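Local coordinates for beta-L-arabinobiosidase (Bacteroides thetaiotaomicron, PDB 5MQR), which probably hydrolyses glycosidic bonds of complex plant pectin, as a glycoside hydrolase of a gut bacterium, at residues His414-Phe419 with Ile604-Ser610; Thr529-Glu533 with Val545-Gly549. One frame throughout, in Å; residues are numbered along the deposited sequence. Where two conformers were deposited one is given.

Contact 1. Residues His414-Phe419 with Ile604-Ser610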
loop_
_atom_site.group_PDB
_atom_site.type_symbol
_atom_site.label_atom_id
_atom_site.label_comp_id
_atom_site.label_asym_id
_atom_site.label_seq_id
_atom_site.Cartn_x
_atom_site.Cartn_y
_atom_site.Cartn_z
ATOM N N HIS A 414 -6.235 8.669 7.192
ATOM C CA HIS A 414 -7.128 9.801 7.173
ATOM C C HIS A 414 -6.361 11.110 7.124
ATOM O O HIS A 414 -5.172 11.174 7.430
ATOM C CB HIS A 414 -8.060 9.777 8.390
ATOM C CG HIS A 414 -9.219 8.863 8.201
ATOM N ND1 HIS A 414 -10.366 9.255 7.545
ATOM C CD2 HIS A 414 -9.377 7.549 8.485
ATOM C CE1 HIS A 414 -11.194 8.231 7.461
ATOM N NE2 HIS A 414 -10.612 7.183 8.017
ATOM N N ALA A 415 -7.085 12.150 6.746
ATOM C CA ALA A 415 -6.547 13.476 6.605
ATOM C C ALA A 415 -6.348 14.103 7.974
ATOM O O ALA A 415 -7.186 13.987 8.868
ATOM C CB ALA A 415 -7.494 14.342 5.779
ATOM N N ASP A 416 -5.225 14.790 8.107
ATOM C CA ASP A 416 -5.004 15.696 9.210
ATOM C C ASP A 416 -3.933 16.671 8.730
ATOM O O ASP A 416 -2.758 16.507 9.023
ATOM C CB ASP A 416 -4.596 14.916 10.481
ATOM C CG ASP A 416 -4.501 15.804 11.692
ATOM O OD1 ASP A 416 -4.977 16.965 11.663
ATOM O OD2 ASP A 416 -3.937 15.335 12.687
ATOM N N ASP A 417 -4.370 17.673 7.975
ATOM C CA ASP A 417 -3.521 18.414 7.076
ATOM C C ASP A 417 -3.421 19.839 7.558
ATOM O O ASP A 417 -4.431 20.505 7.789
ATOM C CB ASP A 417 -4.099 18.407 5.658
ATOM C CG ASP A 417 -4.301 16.991 5.089
ATOM O OD1 ASP A 417 -3.859 15.970 5.666
ATOM O OD2 ASP A 417 -4.941 16.914 4.022
ATOM N N ASP A 418 -2.183 20.285 7.727
ATOM C CA ASP A 418 -1.854 21.657 8.061
ATOM C C ASP A 418 -1.045 22.181 6.873
ATOM O O ASP A 418 0.107 21.804 6.691
ATOM C CB ASP A 418 -1.065 21.654 9.374
ATOM C CG ASP A 418 -0.612 23.038 9.824
ATOM O OD1 ASP A 418 -0.874 24.024 9.107
ATOM O OD2 ASP A 418 0.040 23.112 10.910
ATOM N N PHE A 419 -1.665 23.042 6.070
ATOM C CA PHE A 419 -1.053 23.510 4.816
ATOM C C PHE A 419 0.136 24.457 5.019
ATOM O O PHE A 419 0.942 24.613 4.114
ATOM C CB PHE A 419 -2.089 24.154 3.898
ATOM C CG PHE A 419 -3.214 23.236 3.524
ATOM C CD1 PHE A 419 -2.961 22.051 2.838
ATOM C CD2 PHE A 419 -4.533 23.546 3.868
ATOM C CE1 PHE A 419 -3.997 21.186 2.512
ATOM C CE2 PHE A 419 -5.567 22.688 3.541
ATOM C CZ PHE A 419 -5.300 21.505 2.857
ATOM N N ILE A 604 -9.378 26.875 2.139
ATOM C CA ILE A 604 -9.600 25.866 3.180
ATOM C C ILE A 604 -8.326 25.633 3.979
ATOM O O ILE A 604 -7.226 25.868 3.498
ATOM C CB ILE A 604 -10.195 24.543 2.635
ATOM C CG1 ILE A 604 -9.283 23.916 1.582
ATOM C CG2 ILE A 604 -11.571 24.804 2.029
ATOM C CD1 ILE A 604 -9.728 22.540 1.115
ATOM N N ALA A 605 -8.517 25.210 5.222
ATOM C CA ALA A 605 -7.431 24.931 6.136
ATOM C C ALA A 605 -7.813 23.839 7.135
ATOM O O ALA A 605 -8.986 23.639 7.431
ATOM C CB ALA A 605 -7.051 26.201 6.890
ATOM N N ASN A 606 -6.799 23.164 7.667
ATOM C CA ASN A 606 -6.956 22.237 8.794
ATOM C C ASN A 606 -7.953 21.129 8.457
ATOM O O ASN A 606 -8.918 20.895 9.187
ATOM C CB ASN A 606 -7.368 22.989 10.063
ATOM C CG ASN A 606 -6.367 24.049 10.452
ATOM O OD1 ASN A 606 -5.177 23.778 10.578
ATOM N ND2 ASN A 606 -6.843 25.256 10.645
ATOM N N VAL A 607 -7.713 20.464 7.336
ATOM C CA VAL A 607 -8.631 19.477 6.847
ATOM C C VAL A 607 -8.353 18.205 7.648
ATOM O O VAL A 607 -7.235 17.697 7.600
ATOM C CB VAL A 607 -8.416 19.232 5.344
ATOM C CG1 VAL A 607 -9.350 18.141 4.856
ATOM C CG2 VAL A 607 -8.619 20.518 4.562
ATOM N N LYS A 608 -9.358 17.722 8.388
ATOM C CA LYS A 608 -9.311 16.440 9.115
ATOM C C LYS A 608 -10.447 15.508 8.722
ATOM O O LYS A 608 -11.599 15.924 8.603
ATOM C CB LYS A 608 -9.450 16.628 10.627
ATOM C CG LYS A 608 -8.452 17.555 11.274
ATOM C CD LYS A 608 -8.768 17.654 12.774
ATOM C CE LYS A 608 -8.251 18.947 13.407
ATOM N NZ LYS A 608 -6.761 18.927 13.554
ATOM N N THR A 609 -10.126 14.228 8.600
ATOM C CA THR A 609 -11.139 13.205 8.504
ATOM C C THR A 609 -10.882 12.137 9.565
ATOM O O THR A 609 -9.755 11.964 10.059
ATOM C CB THR A 609 -11.266 12.613 7.082
ATOM O OG1 THR A 609 -10.131 11.806 6.761
ATOM C CG2 THR A 609 -11.403 13.728 6.039
ATOM N N SER A 610 -11.961 11.450 9.936
ATOM C CA SER A 610 -11.870 10.277 10.810
ATOM C C SER A 610 -13.080 9.398 10.588
ATOM O O SER A 610 -14.112 9.840 10.035
ATOM C CB SER A 610 -11.786 10.694 12.281
ATOM O OG SER A 610 -12.965 11.363 12.655
HETATM O O HOH W 1 -3.180 25.315 9.574
HETATM O O HOH W 2 -4.042 24.319 7.154
#

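Contact 2. Residues Thr529-Glu533 with Val545-Gly549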
loop_
_atom_site.group_PDB
_atom_site.type_symbol
_atom_site.label_atom_id
_atom_site.label_comp_id
_atom_site.label_asym_id
_atom_site.label_seq_id
_atom_site.Cartn_x
_atom_site.Cartn_y
_atom_site.Cartn_z
ATOM N N THR A 529 -13.982 33.262 8.581
ATOM C CA THR A 529 -13.582 31.876 8.713
ATOM C C THR A 529 -14.684 31.104 9.469
ATOM O O THR A 529 -15.049 31.471 10.588
ATOM C CB THR A 529 -12.231 31.791 9.447
ATOM O OG1 THR A 529 -11.223 32.390 8.622
ATOM C CG2 THR A 529 -11.834 30.338 9.743
ATOM N N TYR A 530 -15.197 30.054 8.830
ATOM C CA TYR A 530 -16.226 29.177 9.376
ATOM C C TYR A 530 -15.606 27.792 9.627
ATOM O O TYR A 530 -14.921 27.255 8.757
ATOM C CB TYR A 530 -17.372 29.031 8.375
ATOM C CG TYR A 530 -18.119 30.312 8.081
ATOM C CD1 TYR A 530 -19.022 30.848 9.007
ATOM C CD2 TYR A 530 -17.941 30.985 6.884
ATOM C CE1 TYR A 530 -19.721 32.022 8.744
ATOM C CE2 TYR A 530 -18.635 32.153 6.616
ATOM C CZ TYR A 530 -19.518 32.661 7.552
ATOM O OH TYR A 530 -20.190 33.796 7.268
ATOM N N HIS A 531 -15.815 27.235 10.815
ATOM C CA HIS A 531 -15.392 25.896 11.083
ATOM C C HIS A 531 -16.531 24.935 10.717
ATOM O O HIS A 531 -17.587 24.942 11.358
ATOM C CB HIS A 531 -14.970 25.725 12.538
ATOM C CG HIS A 531 -14.338 24.399 12.791
ATOM N ND1 HIS A 531 -13.138 24.034 12.218
ATOM C CD2 HIS A 531 -14.764 23.322 13.494
ATOM C CE1 HIS A 531 -12.847 22.792 12.569
ATOM N NE2 HIS A 531 -13.815 22.340 13.348
ATOM N N VAL A 532 -16.303 24.130 9.684
ATOM C CA VAL A 532 -17.317 23.232 9.154
ATOM C C VAL A 532 -17.007 21.816 9.568
ATOM O O VAL A 532 -15.865 21.389 9.426
ATOM C CB VAL A 532 -17.373 23.256 7.620
ATOM C CG1 VAL A 532 -18.559 22.430 7.126
ATOM C CG2 VAL A 532 -17.490 24.694 7.135
ATOM N N GLU A 533 -18.014 21.114 10.099
ATOM C CA GLU A 533 -17.895 19.675 10.393
ATOM C C GLU A 533 -19.074 18.955 9.762
ATOM O O GLU A 533 -20.219 19.320 9.944
ATOM C CB GLU A 533 -17.818 19.342 11.900
ATOM C CG GLU A 533 -17.431 17.869 12.153
ATOM C CD GLU A 533 -17.113 17.521 13.601
ATOM O OE1 GLU A 533 -17.355 18.362 14.484
ATOM O OE2 GLU A 533 -16.627 16.383 13.858
ATOM N N VAL A 545 -24.444 18.654 9.259
ATOM C CA VAL A 545 -23.433 19.668 9.029
ATOM C C VAL A 545 -23.449 20.631 10.208
ATOM O O VAL A 545 -24.516 21.054 10.672
ATOM C CB VAL A 545 -23.652 20.395 7.690
ATOM C CG1 VAL A 545 -22.723 21.580 7.545
ATOM C CG2 VAL A 545 -23.403 19.421 6.549
ATOM N N TYR A 546 -22.259 20.927 10.711
ATOM C CA TYR A 546 -22.103 21.866 11.801
ATOM C C TYR A 546 -21.243 23.016 11.312
ATOM O O TYR A 546 -20.275 22.819 10.572
ATOM C CB TYR A 546 -21.435 21.198 13.005
ATOM C CG TYR A 546 -22.216 20.035 13.608
ATOM C CD1 TYR A 546 -22.140 18.750 13.068
ATOM C CD2 TYR A 546 -23.023 20.227 14.733
ATOM C CE1 TYR A 546 -22.860 17.691 13.632
ATOM C CE2 TYR A 546 -23.726 19.181 15.309
ATOM C CZ TYR A 546 -23.653 17.925 14.751
ATOM O OH TYR A 546 -24.380 16.923 15.337
ATOM N N VAL A 547 -21.605 24.219 11.734
ATOM C CA VAL A 547 -20.780 25.379 11.515
ATOM C C VAL A 547 -20.523 26.036 12.859
ATOM O O VAL A 547 -21.478 26.352 13.614
ATOM C CB VAL A 547 -21.443 26.359 10.540
ATOM C CG1 VAL A 547 -20.667 27.683 10.500
ATOM C CG2 VAL A 547 -21.531 25.720 9.154
ATOM N N ASP A 548 -19.233 26.238 13.151
ATOM C CA ASP A 548 -18.794 26.851 14.420
ATOM C C ASP A 548 -19.439 26.151 15.617
ATOM O O ASP A 548 -19.876 26.787 16.556
ATOM C CB ASP A 548 -19.092 28.368 14.438
ATOM C CG ASP A 548 -18.364 29.136 13.323
ATOM O OD1 ASP A 548 -17.301 28.672 12.867
ATOM O OD2 ASP A 548 -18.843 30.231 12.927
ATOM N N GLY A 549 -19.516 24.830 15.558
ATOM C CA GLY A 549 -20.075 24.042 16.649
ATOM C C GLY A 549 -21.597 23.881 16.703
ATOM O O GLY A 549 -22.077 23.146 17.540
HETATM O O HOH W 3 -17.188 32.027 12.137
HETATM O O HOH W 4 -14.524 29.963 12.895
HETATM O O HOH W 5 -18.748 23.159 13.481
#

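Contact 1. Residues His414-Phe419 with Ile604-Ser610
The His414 ring is met from two directions. Ser610 CA sits over one face as a CH-pi contact, 3.9 Å from the ring centroid. Thr609 OG1 lies at the edge, in the ring plane, and is hydrogen-bonded to His414 ND1 at 2.7 Å. The Phe419 ring has Ala605 CA at its edge, and its CZ lies obliquely 3.9 Å from Val607 CG2. With chi1 at 71°, Thr609 OG1 sits between its own backbone N and carbonyl carbon, where it also accepts from Ala415 N at 3.1 Å. Thr609 N donates to Ala415 O at 3.0 Å. Short strand 416-417 pairs with long strand 600-610 of an antiparallel sheet, Asp416 and Lys608 forming a non-hydrogen-bonded pair. Their side chains run side by side, and Lys608 NZ reaches the syn side of Asp416 OD1 at 3.3 Å, 27° out of the carboxylate plane. Asp417 directs its carboxylate to Trp431 and Arg463. An alanine in place of His414 would remove the ring, which would probably leave Thr609 OG1 with one bond fewer and Ser610 CA without its aromatic cover. The buried Thr609 hydroxyl is thus gripped twice, whereas the salt bridge ties the strands on their exposed side.

Contact 2. Residues Thr529-Glu533 with Val545-Gly549
Tyr530 CD1 meets Val547 CG1 at 3.9 Å in an antiparallel beta hairpin of the sialidase-like CBM domain. Val532 and Val547 are its non-hydrogen-bonded pair. Each valine has CG1 anti to its backbone N. Val532 CG1 comes within 4.3 Å of Val545 CG1. Met522, on strand 518-523 of another sheet, touches both Tyr530 and Val547. The Tyr530 hydroxyl is bonded to Glu525 N.

Glu533 and Tyr546 form the hydrogen-bonded pair, their side chains on the other face. Tyr546 N donates to Glu533 O at 2.7 Å. The Tyr546 ring turns its edge to that same oxygen.

Asp548 and Gly549 have backbone angles that fit a type I' turn into strand 550-556. Glycine suits the second place, where a CB would press on the preceding carbonyl oxygen. Asp548 CG lies beside its own backbone N (chi1 -61°), which swings the carboxylate back to the hairpin. Asp548 N donates to His531 O at 2.8 Å, while Asp548 OD1, rather than its backbone carbonyl, receives His531 N at 2.9 Å. The carboxylate and Tyr530 ring planes are 21° apart, and Asp548 OD2 approaches Tyr530 CD1 obliquely at 4.0 Å. His531 CG is anti to the backbone N (chi1 -172°), and ND1 is hydrogen-bonded to Asp476 OD1 on strand 470-479. One water donates to His531 O at 3.0 Å and accepts from Gly549 N at 2.8 Å.

Contacts 1 and 2 belong to the same antiparallel sheet, and both are partly buried. Strand 470-479 lies between them, pairing with 600-610 on one side and 530-537 on the other. Its Asp476 joins the two: one carboxylate oxygen bonds Asn606 and the other His531. Contact 1 brings together segments far apart in sequence, and its centre lies about 21 Å from the centre of the chain. Contact 2 is a local hairpin nested within the chain segment that contact 1 closes, its centre about 33 Å out. Side chains supply a histidine-threonine bond and a salt bridge in contact 1. In contact 2 the polar bonds are mostly backbone, with one aspartate carboxylate added at the turn.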